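Local atomic coordinates of thioredoxin reductase (PDB entry 5UWY), a protein that probably uses bound FAD and the reducing power of NADPH to reduce the disulfide of oxidised thioredoxin. Residues I33-P38 against Y79-K84; A103-I108 against Y300-S305; K84-G89 against V246-I251. All blocks are in the same frame, centred on the assembly; numbering follows the deposited sequence.

How the contacts relate
None of the three contacts is wholly core: each runs from buried side chains to partly exposed ones. Contacts 1 and 2 reach the same parallel sheet, through strands 30-34 and 105-108, which flank strand 5-10. Contact 1 is the polar one, built around FAD by a carboxylate and backbone amide and carbonyl groups. Contact 2 packs the C-terminal helix on the sheet mainly through carbon, with no hydrogen bond across. Contact 3 shares Lys84 with contact 1 and sets the small antiparallel sheet against a loop, apolar within and charged outside. It also meets contact 2 directly, where Ile108 CD1 lies 3.5 Å from Val246 CG1.

Contact 1: I33-P38 against Y79-K84; sequences IEQGAP and YGIVQK. With FAD (flavin-adenine dinucleotide), chain B.
Ile33 and Val82 form the tightly packed end of this contact, their side chains crossing at about a right angle with CG2 of Ile33 3.6 Å from CG2 of Val82. The Ile33 methyl also rests against the carbonyl of Gly80, and a glycine there is consistent with the closeness of Ile33. Leu8 and Ile10 of strand 5-10 continue this apolar layer. Next along, Glu34 pairs with Tyr79 as a parallel bridge. Gly80 N donates to Glu34 O over 3.3 Å, and Tyr79 CA directs a C-H at the same oxygen.

Glu34 itself is the acidic residue that closes the second strand of a Rossmann-type fold. Its CG stands anti to the backbone N (chi1 -165°), the chain bends at chi2, and OE1 and OE2 accept from FAD O3B and O2B, the two ribose hydroxyls; the modelled lengths are doubtfully short. OE1 also takes the N-H of Ser12, within the glycine-rich turn. The adenine is read by backbone: Val82 N donates to FAD N1A over 3.1 Å at 161°, while FAD N6A gives a weak bond back to Val82 O.

The packing thins toward solvent at Gln35, Ile81 and Tyr79. Beside the adenine, Gln35 lays its CB 3.6 Å from FAD C2A and crosses the side chain of Ile81; an aliphatic stem that packs and a polar amide suit this partly exposed place. Beyond the Glu34 backbone, the exposed Tyr79 brings CD1 to 3.6 Å from Glu34 O and has Gly36 N at its ring edge, near the ring plane. Gly36, two residues past the strand's end, has a positive phi of 99°, where a side chain would jam against the preceding carbonyl O; glycine suits it.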
loop_
_atom_site.group_PDB
_atom_site.type_symbol
_atom_site.label_atom_id
_atom_site.label_comp_id
_atom_site.label_asym_id
_atom_site.label_seq_id
_atom_site.Cartn_x
_atom_site.Cartn_y
_atom_site.Cartn_z
ATOM N N ILE A 33 14.761 -14.589 -4.283
ATOM C CA ILE A 33 15.908 -15.111 -3.542
ATOM C C ILE A 33 15.717 -14.726 -2.083
ATOM O O ILE A 33 15.737 -13.538 -1.736
ATOM C CB ILE A 33 17.253 -14.586 -4.065
ATOM C CG1 ILE A 33 17.604 -15.182 -5.435
ATOM C CG2 ILE A 33 18.355 -14.929 -3.049
ATOM C CD1 ILE A 33 17.267 -14.295 -6.603
ATOM N N GLU A 34 15.540 -15.723 -1.216
ATOM C CA GLU A 34 15.291 -15.467 0.196
ATOM C C GLU A 34 16.250 -16.247 1.078
ATOM O O GLU A 34 16.408 -17.463 0.922
ATOM C CB GLU A 34 13.859 -15.809 0.614
ATOM C CG GLU A 34 13.491 -15.212 1.968
ATOM C CD GLU A 34 14.157 -13.862 2.223
ATOM O OE1 GLU A 34 13.488 -12.817 2.056
ATOM O OE2 GLU A 34 15.322 -13.850 2.678
ATOM N N GLN A 35 16.858 -15.539 2.026
ATOM C CA GLN A 35 17.682 -16.129 3.077
ATOM C C GLN A 35 16.751 -16.483 4.237
ATOM O O GLN A 35 16.420 -15.650 5.086
ATOM C CB GLN A 35 18.787 -15.154 3.471
ATOM C CG GLN A 35 19.351 -15.266 4.878
ATOM C CD GLN A 35 19.814 -13.916 5.401
ATOM O OE1 GLN A 35 20.514 -13.176 4.709
ATOM N NE2 GLN A 35 19.418 -13.587 6.626
ATOM N N GLY A 36 16.281 -17.728 4.254
ATOM C CA GLY A 36 15.484 -18.209 5.369
ATOM C C GLY A 36 13.983 -18.204 5.162
ATOM O O GLY A 36 13.492 -18.428 4.052
ATOM N N ALA A 37 13.244 -17.937 6.242
ATOM C CA ALA A 37 11.796 -18.092 6.293
ATOM C C ALA A 37 11.098 -16.978 5.514
ATOM O O ALA A 37 11.459 -15.804 5.644
ATOM C CB ALA A 37 11.311 -18.091 7.741
ATOM N N PRO A 38 10.090 -17.319 4.711
ATOM C CA PRO A 38 9.301 -16.290 4.017
ATOM C C PRO A 38 8.470 -15.497 5.015
ATOM O O PRO A 38 7.649 -16.059 5.742
ATOM C CB PRO A 38 8.418 -17.103 3.062
ATOM C CG PRO A 38 8.301 -18.447 3.717
ATOM C CD PRO A 38 9.619 -18.682 4.406
ATOM N N TYR A 79 16.455 -20.311 -2.362
ATOM C CA TYR A 79 17.241 -19.960 -1.189
ATOM C C TYR A 79 18.579 -19.371 -1.613
ATOM O O TYR A 79 19.231 -19.864 -2.538
ATOM C CB TYR A 79 17.484 -21.174 -0.293
ATOM C CG TYR A 79 18.694 -20.979 0.594
ATOM C CD1 TYR A 79 18.626 -20.171 1.723
ATOM C CD2 TYR A 79 19.914 -21.576 0.289
ATOM C CE1 TYR A 79 19.731 -19.971 2.529
ATOM C CE2 TYR A 79 21.024 -21.382 1.090
ATOM C CZ TYR A 79 20.926 -20.580 2.208
ATOM O OH TYR A 79 22.024 -20.384 3.011
ATOM N N GLY A 80 18.988 -18.317 -0.917
ATOM C CA GLY A 80 20.278 -17.710 -1.157
ATOM C C GLY A 80 20.483 -16.448 -0.348
ATOM O O GLY A 80 19.515 -15.812 0.077
ATOM N N ILE A 81 21.738 -16.080 -0.116
ATOM C CA ILE A 81 22.092 -14.833 0.554
ATOM C C ILE A 81 22.875 -13.992 -0.448
ATOM O O ILE A 81 24.036 -14.299 -0.756
ATOM C CB ILE A 81 22.888 -15.074 1.846
ATOM C CG1 ILE A 81 22.253 -16.209 2.651
ATOM C CG2 ILE A 81 22.948 -13.799 2.682
ATOM C CD1 ILE A 81 23.239 -17.070 3.399
ATOM N N VAL A 82 22.237 -12.941 -0.962
ATOM C CA VAL A 82 22.802 -12.162 -2.056
ATOM C C VAL A 82 23.984 -11.352 -1.544
ATOM O O VAL A 82 23.870 -10.600 -0.567
ATOM C CB VAL A 82 21.734 -11.260 -2.685
ATOM C CG1 VAL A 82 22.340 -10.397 -3.786
ATOM C CG2 VAL A 82 20.600 -12.099 -3.238
ATOM N N GLN A 83 25.132 -11.510 -2.198
ATOM C CA GLN A 83 26.329 -10.754 -1.856
ATOM C C GLN A 83 26.558 -9.559 -2.765
ATOM O O GLN A 83 27.111 -8.552 -2.313
ATOM C CB GLN A 83 27.567 -11.656 -1.902
ATOM C CG GLN A 83 28.041 -12.131 -0.542
ATOM C CD GLN A 83 27.305 -13.368 -0.077
ATOM O OE1 GLN A 83 26.938 -14.222 -0.885
ATOM N NE2 GLN A 83 27.081 -13.472 1.229
ATOM N N LYS A 84 26.145 -9.640 -4.027
ATOM C CA LYS A 84 26.392 -8.548 -4.955
ATOM C C LYS A 84 25.352 -8.610 -6.069
ATOM O O LYS A 84 24.931 -9.695 -6.483
ATOM C CB LYS A 84 27.810 -8.617 -5.544
ATOM C CG LYS A 84 28.327 -7.281 -6.092
ATOM C CD LYS A 84 29.584 -7.456 -6.938
ATOM C CE LYS A 84 30.194 -6.116 -7.335
ATOM N NZ LYS A 84 31.412 -6.301 -8.176
HETATM P PA FAD B . 11.331 -7.190 5.494
HETATM O O1A FAD B . 10.094 -7.989 5.690
HETATM O O2A FAD B . 12.097 -6.804 6.764
HETATM O O5B FAD B . 12.329 -7.927 4.552
HETATM C C5B FAD B . 13.412 -8.714 5.086
HETATM C C4B FAD B . 13.630 -9.922 4.217
HETATM O O4B FAD B . 14.818 -9.725 3.415
HETATM C C3B FAD B . 13.826 -11.234 4.982
HETATM O O3B FAD B . 13.035 -12.283 4.430
HETATM C C2B FAD B . 15.328 -11.497 4.844
HETATM O O2B FAD B . 15.607 -12.893 4.870
HETATM C C1B FAD B . 15.590 -10.900 3.463
HETATM N N9A FAD B . 16.988 -10.565 3.188
HETATM C C8A FAD B . 17.731 -9.545 3.724
HETATM N N7A FAD B . 18.966 -9.488 3.283
HETATM C C5A FAD B . 19.037 -10.545 2.391
HETATM C C6A FAD B . 20.084 -11.029 1.580
HETATM N N6A FAD B . 21.302 -10.487 1.540
HETATM N N1A FAD B . 19.824 -12.107 0.803
HETATM C C2A FAD B . 18.605 -12.651 0.840
HETATM N N3A FAD B . 17.547 -12.279 1.561
HETATM C C4A FAD B . 17.833 -11.215 2.319
HETATM N N1 FAD B . 4.204 -4.350 10.760
HETATM C C2 FAD B . 2.906 -3.929 10.831
HETATM O O2 FAD B . 2.258 -3.644 9.817
HETATM N N3 FAD B . 2.289 -3.820 12.066
HETATM C C4 FAD B . 2.864 -4.094 13.289
HETATM O O4 FAD B . 2.212 -3.959 14.322
HETATM C C4X FAD B . 4.243 -4.535 13.204
HETATM N N5 FAD B . 4.866 -4.814 14.314
HETATM C C5X FAD B . 6.183 -5.233 14.236
HETATM C C6 FAD B . 6.858 -5.536 15.417
HETATM C C7 FAD B . 8.180 -5.963 15.397
HETATM C C7M FAD B . 8.875 -6.280 16.695
HETATM C C8 FAD B . 8.848 -6.093 14.168
HETATM C C8M FAD B . 10.280 -6.554 14.111
HETATM C C9 FAD B . 8.176 -5.792 12.985
HETATM C C9A FAD B . 6.853 -5.364 13.010
HETATM N N10 FAD B . 6.147 -5.035 11.831
HETATM C C10 FAD B . 4.831 -4.630 11.893
HETATM C "C1'" FAD B . 6.778 -5.187 10.508
HETATM C "C2'" FAD B . 7.270 -3.879 9.897
HETATM O "O2'" FAD B . 6.220 -3.220 9.188
HETATM C "C3'" FAD B . 8.404 -4.183 8.917
HETATM O "O3'" FAD B . 9.082 -2.962 8.649
HETATM C "C4'" FAD B . 7.993 -4.821 7.584
HETATM O "O4'" FAD B . 7.676 -6.198 7.789
HETATM C "C5'" FAD B . 9.079 -4.701 6.533
HETATM O "O5'" FAD B . 8.638 -5.330 5.310
HETATM P P FAD B . 9.600 -5.454 4.062
HETATM O O1P FAD B . 9.780 -4.073 3.426
HETATM O O2P FAD B . 9.168 -6.498 3.099
HETATM O O3P FAD B . 10.996 -5.853 4.710
#

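Contact 2: A103-I108 against Y300-S305; sequences AKTVII and YHYLES
Thr105 OG1, on the residue that packs against Tyr302, is gripped twice, by the backbone carbonyl of Asp6 and by the hydroxyl of Thr7. Both partners belong to strand 5-10, the neighbour of strand 105-108 in the parallel sheet of the FAD-binding, Rossmann-type domain. The contact lays the last turn of the C-terminal helix 285-304 on the start of that strand, a helix-on-sheet packing made by side chains with no hydrogen bond across it.

Threonine suits the position because its two branches do different work. With chi1 at 66°, OG1 sits between the backbone N and the carbonyl carbon, while CG2 takes the place anti to the carbonyl carbon and touches Tyr302 CD2 at 3.8 Å. The two side chains run past each other in opposite directions, the methyl approaching the ring obliquely. Beyond the segments, Val299 adds to the cover over Thr105, and the Tyr302 ring meets that of Phe306 with planes about 50° apart.

At Lys104 the chain turns a corner, passing from the three-stranded antiparallel sheet to the parallel one. A lysine fits this partly exposed corner, since its aliphatic stem can pack while the amine lies farther out. On another side of the helix, Tyr300 makes an edge-to-face contact with Tyr161 of the second subunit, so the same helix joins sheet and dimer interface. Leu303 completes the apolar seam: its side chain crosses that of Lys104 at about a right angle, and its CD2 lies 3.8 Å from both CB and CD of the lysine.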
loop_
_atom_site.group_PDB
_atom_site.type_symbol
_atom_site.label_atom_id
_atom_site.label_comp_id
_atom_site.label_asym_id
_atom_site.label_seq_id
_atom_site.Cartn_x
_atom_site.Cartn_y
_atom_site.Cartn_z
ATOM N N ALA A 103 18.907 -11.652 -14.621
ATOM C CA ALA A 103 17.536 -11.194 -14.793
ATOM C C ALA A 103 17.536 -9.877 -15.544
ATOM O O ALA A 103 18.519 -9.132 -15.541
ATOM C CB ALA A 103 16.813 -11.018 -13.454
ATOM N N LYS A 104 16.404 -9.600 -16.188
ATOM C CA LYS A 104 16.224 -8.315 -16.846
ATOM C C LYS A 104 15.883 -7.216 -15.848
ATOM O O LYS A 104 16.190 -6.044 -16.096
ATOM C CB LYS A 104 15.133 -8.416 -17.916
ATOM C CG LYS A 104 15.093 -9.755 -18.636
ATOM C CD LYS A 104 14.041 -9.765 -19.732
ATOM C CE LYS A 104 14.439 -10.692 -20.872
ATOM N NZ LYS A 104 14.169 -10.077 -22.201
ATOM N N THR A 105 15.252 -7.568 -14.723
ATOM C CA THR A 105 14.937 -6.610 -13.670
ATOM C C THR A 105 15.233 -7.209 -12.302
ATOM O O THR A 105 15.011 -8.405 -12.061
ATOM C CB THR A 105 13.467 -6.154 -13.708
ATOM O OG1 THR A 105 12.606 -7.260 -13.402
ATOM C CG2 THR A 105 13.099 -5.568 -15.064
ATOM N N VAL A 106 15.718 -6.351 -11.409
ATOM C CA VAL A 106 15.946 -6.676 -10.008
ATOM C C VAL A 106 15.049 -5.776 -9.168
ATOM O O VAL A 106 15.029 -4.557 -9.366
ATOM C CB VAL A 106 17.426 -6.489 -9.619
ATOM C CG1 VAL A 106 17.564 -6.166 -8.138
ATOM C CG2 VAL A 106 18.230 -7.720 -9.984
ATOM N N ILE A 107 14.297 -6.374 -8.249
ATOM C CA ILE A 107 13.524 -5.625 -7.263
ATOM C C ILE A 107 14.129 -5.907 -5.896
ATOM O O ILE A 107 14.167 -7.060 -5.451
ATOM C CB ILE A 107 12.032 -5.987 -7.296
ATOM C CG1 ILE A 107 11.503 -5.960 -8.730
ATOM C CG2 ILE A 107 11.237 -5.015 -6.441
ATOM C CD1 ILE A 107 10.008 -6.172 -8.823
ATOM N N ILE A 108 14.608 -4.861 -5.235
ATOM C CA ILE A 108 15.274 -4.992 -3.944
ATOM C C ILE A 108 14.232 -4.826 -2.844
ATOM O O ILE A 108 13.617 -3.763 -2.710
ATOM C CB ILE A 108 16.405 -3.966 -3.799
ATOM C CG1 ILE A 108 17.278 -4.002 -5.055
ATOM C CG2 ILE A 108 17.229 -4.254 -2.551
ATOM C CD1 ILE A 108 18.671 -3.498 -4.852
ATOM N N TYR A 300 6.494 -4.876 -15.897
ATOM C CA TYR A 300 5.936 -5.114 -17.224
ATOM C C TYR A 300 6.134 -3.912 -18.137
ATOM O O TYR A 300 6.470 -4.070 -19.314
ATOM C CB TYR A 300 4.450 -5.456 -17.144
ATOM C CG TYR A 300 3.787 -5.387 -18.503
ATOM C CD1 TYR A 300 4.003 -6.382 -19.448
ATOM C CD2 TYR A 300 2.979 -4.311 -18.856
ATOM C CE1 TYR A 300 3.421 -6.320 -20.698
ATOM C CE2 TYR A 300 2.394 -4.240 -20.106
ATOM C CZ TYR A 300 2.617 -5.250 -21.024
ATOM O OH TYR A 300 2.040 -5.191 -22.270
ATOM N N HIS A 301 5.911 -2.701 -17.620
ATOM C CA HIS A 301 6.069 -1.506 -18.444
ATOM C C HIS A 301 7.514 -1.346 -18.901
ATOM O O HIS A 301 7.784 -1.111 -20.089
ATOM C CB HIS A 301 5.601 -0.272 -17.669
ATOM C CG HIS A 301 5.414 0.946 -18.520
ATOM N ND1 HIS A 301 6.062 2.137 -18.268
ATOM C CD2 HIS A 301 4.651 1.157 -19.619
ATOM C CE1 HIS A 301 5.704 3.029 -19.175
ATOM N NE2 HIS A 301 4.850 2.460 -20.006
ATOM N N TYR A 302 8.460 -1.485 -17.966
ATOM C CA TYR A 302 9.872 -1.388 -18.326
ATOM C C TYR A 302 10.246 -2.419 -19.386
ATOM O O TYR A 302 10.980 -2.108 -20.331
ATOM C CB TYR A 302 10.748 -1.549 -17.081
ATOM C CG TYR A 302 12.235 -1.482 -17.362
ATOM C CD1 TYR A 302 12.883 -0.259 -17.491
ATOM C CD2 TYR A 302 12.992 -2.641 -17.499
ATOM C CE1 TYR A 302 14.241 -0.192 -17.749
ATOM C CE2 TYR A 302 14.350 -2.583 -17.757
ATOM C CZ TYR A 302 14.970 -1.356 -17.881
ATOM O OH TYR A 302 16.322 -1.293 -18.138
ATOM N N LEU A 303 9.741 -3.650 -19.254
ATOM C CA LEU A 303 10.063 -4.681 -20.237
ATOM C C LEU A 303 9.422 -4.387 -21.588
ATOM O O LEU A 303 10.040 -4.609 -22.635
ATOM C CB LEU A 303 9.623 -6.056 -19.732
ATOM C CG LEU A 303 10.413 -6.661 -18.572
ATOM C CD1 LEU A 303 9.852 -8.024 -18.195
ATOM C CD2 LEU A 303 11.889 -6.757 -18.927
ATOM N N GLU A 304 8.182 -3.893 -21.586
ATOM C CA GLU A 304 7.486 -3.636 -22.841
ATOM C C GLU A 304 8.160 -2.520 -23.625
ATOM O O GLU A 304 8.331 -2.631 -24.845
ATOM C CB GLU A 304 6.020 -3.288 -22.579
ATOM C CG GLU A 304 5.240 -2.949 -23.843
ATOM C CD GLU A 304 3.953 -2.197 -23.562
ATOM O OE1 GLU A 304 3.395 -2.357 -22.456
ATOM O OE2 GLU A 304 3.500 -1.443 -24.449
ATOM N N SER A 305 8.569 -1.447 -22.947
ATOM C CA SER A 305 9.225 -0.351 -23.654
ATOM C C SER A 305 10.659 -0.708 -24.041
ATOM O O SER A 305 11.567 0.119 -23.905
ATOM C CB SER A 305 9.202 0.922 -22.803
ATOM O OG SER A 305 7.886 1.220 -22.368
#

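Contact 3: K84-G89 against V246-I251; sequences KIENFG and VKDLEI
Two torsions set Leu249 against Ile85: chi1 of -71° places CG anti to the carbonyl carbon, and chi2 of 72° turns CD1 toward strand 84-87, close to Ile85 O. Leucine suits this buried spot because its forked end spreads over the backbone, with CD2 3.7 Å from Ile85 O. Glu86 is bent at chi2 (-42°), and its OE2 comes to 3.7 Å from Leu249 CD1 as the two side chains slide past each other in opposite directions.

Toward the surface the chemistry becomes charged. Glu86 OE2 stands 3.5 Å from Asp248 CB and 3.8 Å from Asp248 OD2, with the two carboxylates turned almost perpendicular. Such closeness of like charges could raise the affinity of one group for a proton. Lys84, extended beyond CG, crosses Asp248 at about a right angle and touches OD2 with both CG and CE. Its NZ remains 4.4 Å from Asp248 OD1, beyond a salt bridge, but may still ease the repulsion. On the buried side Ile85 CD1 meets Val246 CG1 at 4.3 Å, an apolar contact that suits two buried aliphatic residues.

Strand 84-87 finishes in an Asx turn in which Asn87 OD1 accepts from Gly89 N at 2.9 Å; Lys92 NZ bonds to that same oxygen. The contact is structural packing in the FAD-binding, Rossmann-type domain, the Ile85 side chain lying about 8 Å from FAD. It joins strand 84-87, an outermost strand of the antiparallel sheet paired with strand 92-95, to the loop between strands 239-241 and 271-273, with Ile268 packed on both Asn87 and Leu249.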
loop_
_atom_site.group_PDB
_atom_site.type_symbol
_atom_site.label_atom_id
_atom_site.label_comp_id
_atom_site.label_asym_id
_atom_site.label_seq_id
_atom_site.Cartn_x
_atom_site.Cartn_y
_atom_site.Cartn_z
ATOM N N LYS A 84 26.145 -9.640 -4.027
ATOM C CA LYS A 84 26.392 -8.548 -4.955
ATOM C C LYS A 84 25.352 -8.610 -6.069
ATOM O O LYS A 84 24.931 -9.695 -6.483
ATOM C CB LYS A 84 27.810 -8.617 -5.544
ATOM C CG LYS A 84 28.327 -7.281 -6.092
ATOM C CD LYS A 84 29.584 -7.456 -6.938
ATOM C CE LYS A 84 30.194 -6.116 -7.335
ATOM N NZ LYS A 84 31.412 -6.301 -8.176
ATOM N N ILE A 85 24.922 -7.435 -6.529
ATOM C CA ILE A 85 24.062 -7.298 -7.704
ATOM C C ILE A 85 24.762 -6.332 -8.649
ATOM O O ILE A 85 24.990 -5.173 -8.287
ATOM C CB ILE A 85 22.657 -6.774 -7.349
ATOM C CG1 ILE A 85 21.844 -7.833 -6.608
ATOM C CG2 ILE A 85 21.916 -6.312 -8.600
ATOM C CD1 ILE A 85 20.760 -7.252 -5.716
ATOM N N GLU A 86 25.119 -6.794 -9.842
ATOM C CA GLU A 86 25.823 -5.924 -10.774
ATOM C C GLU A 86 25.000 -5.686 -12.031
ATOM O O GLU A 86 24.237 -6.549 -12.475
ATOM C CB GLU A 86 27.200 -6.473 -11.151
ATOM C CG GLU A 86 28.277 -5.985 -10.214
ATOM C CD GLU A 86 28.118 -4.506 -9.884
ATOM O OE1 GLU A 86 28.043 -3.676 -10.810
ATOM O OE2 GLU A 86 28.011 -4.185 -8.683
ATOM N N ASN A 87 25.173 -4.497 -12.595
ATOM C CA ASN A 87 24.367 -4.012 -13.704
ATOM C C ASN A 87 25.148 -4.129 -15.008
ATOM O O ASN A 87 26.355 -3.864 -15.052
ATOM C CB ASN A 87 23.952 -2.556 -13.459
ATOM C CG ASN A 87 23.190 -1.964 -14.619
ATOM O OD1 ASN A 87 22.460 -2.666 -15.320
ATOM N ND2 ASN A 87 23.346 -0.661 -14.827
ATOM N N PHE A 88 24.450 -4.536 -16.072
ATOM C CA PHE A 88 25.044 -4.626 -17.402
ATOM C C PHE A 88 24.167 -3.947 -18.450
ATOM O O PHE A 88 24.264 -4.274 -19.637
ATOM C CB PHE A 88 25.293 -6.085 -17.802
ATOM C CG PHE A 88 26.218 -6.827 -16.879
ATOM C CD1 PHE A 88 27.593 -6.705 -17.001
ATOM C CD2 PHE A 88 25.710 -7.659 -15.896
ATOM C CE1 PHE A 88 28.446 -7.398 -16.153
ATOM C CE2 PHE A 88 26.554 -8.351 -15.047
ATOM C CZ PHE A 88 27.922 -8.220 -15.175
ATOM N N GLY A 89 23.304 -3.021 -18.034
ATOM C CA GLY A 89 22.409 -2.356 -18.959
ATOM C C GLY A 89 21.198 -3.190 -19.317
ATOM O O GLY A 89 20.184 -3.157 -18.614
ATOM N N VAL A 246 24.542 -3.834 -2.375
ATOM C CA VAL A 246 24.350 -2.805 -3.394
ATOM C C VAL A 246 25.238 -1.604 -3.100
ATOM O O VAL A 246 24.958 -0.488 -3.552
ATOM C CB VAL A 246 22.874 -2.373 -3.494
ATOM C CG1 VAL A 246 22.038 -3.495 -4.067
ATOM C CG2 VAL A 246 22.346 -1.936 -2.134
ATOM N N LYS A 247 26.315 -1.824 -2.341
ATOM C CA LYS A 247 27.244 -0.736 -2.055
ATOM C C LYS A 247 27.893 -0.209 -3.328
ATOM O O LYS A 247 28.181 0.990 -3.429
ATOM C CB LYS A 247 28.319 -1.205 -1.073
ATOM N N ASP A 248 28.107 -1.083 -4.314
ATOM C CA ASP A 248 28.809 -0.721 -5.540
ATOM C C ASP A 248 27.986 0.169 -6.462
ATOM O O ASP A 248 28.551 0.751 -7.393
ATOM C CB ASP A 248 29.203 -1.988 -6.300
ATOM C CG ASP A 248 29.651 -3.106 -5.379
ATOM O OD1 ASP A 248 30.864 -3.203 -5.099
ATOM O OD2 ASP A 248 28.780 -3.881 -4.926
ATOM N N LEU A 249 26.682 0.298 -6.223
ATOM C CA LEU A 249 25.767 0.824 -7.226
ATOM C C LEU A 249 25.403 2.288 -7.022
ATOM O O LEU A 249 24.775 2.876 -7.909
ATOM C CB LEU A 249 24.487 -0.024 -7.261
ATOM C CG LEU A 249 24.582 -1.443 -7.835
ATOM C CD1 LEU A 249 25.335 -2.387 -6.904
ATOM C CD2 LEU A 249 23.197 -1.995 -8.142
ATOM N N GLU A 250 25.777 2.886 -5.888
ATOM C CA GLU A 250 25.519 4.302 -5.611
ATOM C C GLU A 250 24.030 4.630 -5.694
ATOM O O GLU A 250 23.631 5.689 -6.184
ATOM C CB GLU A 250 26.326 5.205 -6.546
ATOM C CG GLU A 250 27.826 5.145 -6.320
ATOM C CD GLU A 250 28.613 5.677 -7.501
ATOM O OE1 GLU A 250 29.044 4.862 -8.345
ATOM O OE2 GLU A 250 28.802 6.909 -7.586
ATOM N N ILE A 251 23.196 3.709 -5.208
ATOM C CA ILE A 251 21.757 3.922 -5.152
ATOM C C ILE A 251 21.276 4.205 -3.740
ATOM O O ILE A 251 20.079 4.456 -3.535
ATOM C CB ILE A 251 21.008 2.716 -5.747
ATOM C CG1 ILE A 251 20.979 1.556 -4.753
ATOM C CG2 ILE A 251 21.698 2.260 -7.017
ATOM C CD1 ILE A 251 20.418 0.272 -5.335
#